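Local coordinates for protein putative epimerase (Burkholderia cenocepacia, PDB 4LW8) that is a putative NAD(P)-dependent epimerase that probably isomerises a nucleotide-linked sugar for the O-antigen of bacterial lipopolysaccharide, at residues A[263-267]-A[312-316]. Sequence-based numbering, arbitrary orientation.
Sequences MLSRI and LRWMV
Ile267 packs against Leu312, Arg313 and Val316, a worked example of helix packing in which the two segments share no polar bond. The contact joins helix 257-268 to the C-terminal helix 308-321, in the C-terminal part of this Rossmann-clan epimerase/dehydratase. Ile267 CD1 lies 4.0 Å from Leu312 CB and 3.8 Å from the backbone N of Arg313, while its CG2 meets Val316 CG1 more loosely. With CG1 anti to the carbonyl carbon (chi1 -69°), the longer branch of Ile267 runs out to the facing helix. Deeper in, Leu264 rests CD2 against Val316 CG2, at 3.8 Å, and also reaches Leu312 CB. Leu312 in turn crosses Met263 at about a right angle, its CD1 3.9 Å from the Met263 SD. Helix 198-207 adjoins this apolar layer, Leu202 and Tyr206 touching Leu264 and Val203 touching Leu312.

On the outer side a cationic group meets an aliphatic branch in van der Waals contact. The Arg313 chain, extended to CD and then bent at chi3 (-69°), lays a guanidinium face over Ile267, with CG1 3.7 Å from NH2 and offset toward the rim. The segment axes are 10.5 Å apart and inclined at 52°. Cohesion between the segments rests on van der Waals contact of aliphatic groups, with the arginine charge kept at the exposed margin.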
ATOM      1  N   MET A 263      20.804  -5.280  31.863  1.00 40.17           N
ATOM      2  CA  MET A 263      20.379  -6.673  32.040  1.00 39.96           C
ATOM      3  C   MET A 263      21.458  -7.656  31.609  1.00 41.43           C
ATOM      4  O   MET A 263      21.693  -8.680  32.261  1.00 38.21           O
ATOM      5  CB  MET A 263      19.099  -6.960  31.250  1.00 36.17           C
ATOM      6  CG  MET A 263      17.827  -6.378  31.845  1.00 36.01           C
ATOM      7  SD  MET A 263      16.391  -6.655  30.769  1.00 48.87           S
ATOM      8  CE  MET A 263      15.161  -5.727  31.665  1.00 72.18           C
ATOM      9  N   LEU A 264      22.088  -7.351  30.481  1.00 37.34           N
ATOM     10  CA  LEU A 264      23.096  -8.232  29.927  1.00 38.23           C
ATOM     11  C   LEU A 264      24.370  -8.155  30.746  1.00 41.68           C
ATOM     12  O   LEU A 264      25.057  -9.164  30.919  1.00 38.15           O
ATOM     13  CB  LEU A 264      23.359  -7.887  28.462  1.00 33.80           C
ATOM     14  CG  LEU A 264      22.240  -8.302  27.494  1.00 28.79           C
ATOM     15  CD1 LEU A 264      22.395  -7.589  26.159  1.00 27.42           C
ATOM     16  CD2 LEU A 264      22.242  -9.821  27.290  1.00 29.00           C
ATOM     17  N   SER A 265      24.674  -6.964  31.264  1.00 34.81           N
ATOM     18  CA  SER A 265      25.817  -6.797  32.155  1.00 39.32           C
ATOM     19  C   SER A 265      25.664  -7.681  33.388  1.00 46.86           C
ATOM     20  O   SER A 265      26.625  -8.310  33.829  1.00 48.49           O
ATOM     21  CB  SER A 265      25.984  -5.331  32.576  1.00 38.59           C
ATOM     22  OG  SER A 265      26.347  -4.514  31.463  1.00 44.84           O
ATOM     23  N   ARG A 266      24.451  -7.727  33.938  1.00 46.88           N
ATOM     24  CA  ARG A 266      24.177  -8.555  35.115  1.00 50.95           C
ATOM     25  C   ARG A 266      24.315 -10.035  34.767  1.00 47.84           C
ATOM     26  O   ARG A 266      24.861 -10.817  35.548  1.00 49.30           O
ATOM     27  CB  ARG A 266      22.777  -8.268  35.670  1.00 49.25           C
ATOM     28  N   ILE A 267      23.854 -10.400  33.571  1.00 42.10           N
ATOM     29  CA  ILE A 267      23.916 -11.783  33.103  1.00 45.61           C
ATOM     30  C   ILE A 267      25.356 -12.228  32.809  1.00 52.62           C
ATOM     31  O   ILE A 267      25.777 -13.320  33.205  1.00 53.81           O
ATOM     32  CB  ILE A 267      23.062 -11.976  31.838  1.00 40.94           C
ATOM     33  CG1 ILE A 267      21.573 -11.842  32.171  1.00 40.54           C
ATOM     34  CG2 ILE A 267      23.326 -13.334  31.205  1.00 36.96           C
ATOM     35  CD1 ILE A 267      20.674 -11.642  30.945  1.00 33.90           C
ATOM     36  N   LEU A 312      16.632 -12.780  27.414  1.00 34.42           N
ATOM     37  CA  LEU A 312      18.019 -12.475  27.107  1.00 32.80           C
ATOM     38  C   LEU A 312      18.956 -13.551  27.667  1.00 35.17           C
ATOM     39  O   LEU A 312      19.944 -13.904  27.028  1.00 37.70           O
ATOM     40  CB  LEU A 312      18.394 -11.092  27.644  1.00 36.25           C
ATOM     41  CG  LEU A 312      17.753  -9.889  26.935  1.00 34.01           C
ATOM     42  CD1 LEU A 312      17.956  -8.598  27.727  1.00 30.94           C
ATOM     43  CD2 LEU A 312      18.307  -9.742  25.526  1.00 28.53           C
ATOM     44  N   ARG A 313      18.646 -14.076  28.847  1.00 35.92           N
ATOM     45  CA  ARG A 313      19.489 -15.111  29.449  1.00 36.62           C
ATOM     46  C   ARG A 313      19.405 -16.377  28.607  1.00 43.29           C
ATOM     47  O   ARG A 313      20.405 -17.053  28.364  1.00 38.16           O
ATOM     48  CB  ARG A 313      19.072 -15.407  30.891  1.00 41.37           C
ATOM     49  CG  ARG A 313      20.064 -16.312  31.623  1.00 54.04           C
ATOM     50  CD  ARG A 313      19.682 -16.553  33.075  1.00 58.00           C
ATOM     51  NE  ARG A 313      19.823 -15.357  33.907  1.00 62.85           N
ATOM     52  CZ  ARG A 313      20.972 -14.938  34.440  1.00 59.93           C
ATOM     53  NH1 ARG A 313      22.096 -15.608  34.218  1.00 59.66           N
ATOM     54  NH2 ARG A 313      20.995 -13.845  35.192  1.00 52.30           N
ATOM     55  N   TRP A 314      18.188 -16.676  28.168  1.00 43.39           N
ATOM     56  CA  TRP A 314      17.913 -17.780  27.268  1.00 38.85           C
ATOM     57  C   TRP A 314      18.818 -17.701  26.038  1.00 38.12           C
ATOM     58  O   TRP A 314      19.469 -18.681  25.674  1.00 36.44           O
ATOM     59  CB  TRP A 314      16.437 -17.743  26.876  1.00 38.39           C
ATOM     60  CG  TRP A 314      15.985 -18.724  25.833  1.00 38.41           C
ATOM     61  CD1 TRP A 314      16.234 -20.069  25.796  1.00 45.45           C
ATOM     62  CD2 TRP A 314      15.130 -18.445  24.720  1.00 35.09           C
ATOM     63  NE1 TRP A 314      15.613 -20.635  24.706  1.00 35.02           N
ATOM     64  CE2 TRP A 314      14.924 -19.662  24.034  1.00 33.39           C
ATOM     65  CE3 TRP A 314      14.527 -17.282  24.230  1.00 32.40           C
ATOM     66  CZ2 TRP A 314      14.147 -19.745  22.878  1.00 36.57           C
ATOM     67  CZ3 TRP A 314      13.746 -17.368  23.084  1.00 34.92           C
ATOM     68  CH2 TRP A 314      13.568 -18.586  22.420  1.00 27.58           C
ATOM     69  N   MET A 315      18.889 -16.514  25.434  1.00 33.13           N
ATOM     70  CA  MET A 315      19.699 -16.289  24.231  1.00 36.18           C
ATOM     71  C   MET A 315      21.212 -16.354  24.515  1.00 39.37           C
ATOM     72  O   MET A 315      21.973 -16.935  23.734  1.00 36.84           O
ATOM     73  CB  MET A 315      19.328 -14.936  23.599  1.00 26.84           C
ATOM     74  CG  MET A 315      17.864 -14.875  23.106  1.00 26.79           C
ATOM     75  SD  MET A 315      17.279 -13.208  22.714  1.00 30.59           S
ATOM     76  CE  MET A 315      18.352 -12.749  21.354  1.00 27.33           C
ATOM     77  N   VAL A 316      21.653 -15.736  25.609  1.00 39.49           N
ATOM     78  CA  VAL A 316      23.067 -15.779  25.977  1.00 35.60           C
ATOM     79  C   VAL A 316      23.502 -17.227  26.211  1.00 38.78           C
ATOM     80  O   VAL A 316      24.523 -17.666  25.689  1.00 41.68           O
ATOM     81  CB  VAL A 316      23.374 -14.944  27.239  1.00 38.21           C
ATOM     82  CG1 VAL A 316      24.781 -15.273  27.765  1.00 35.15           C
ATOM     83  CG2 VAL A 316      23.258 -13.446  26.937  1.00 34.48           C
TER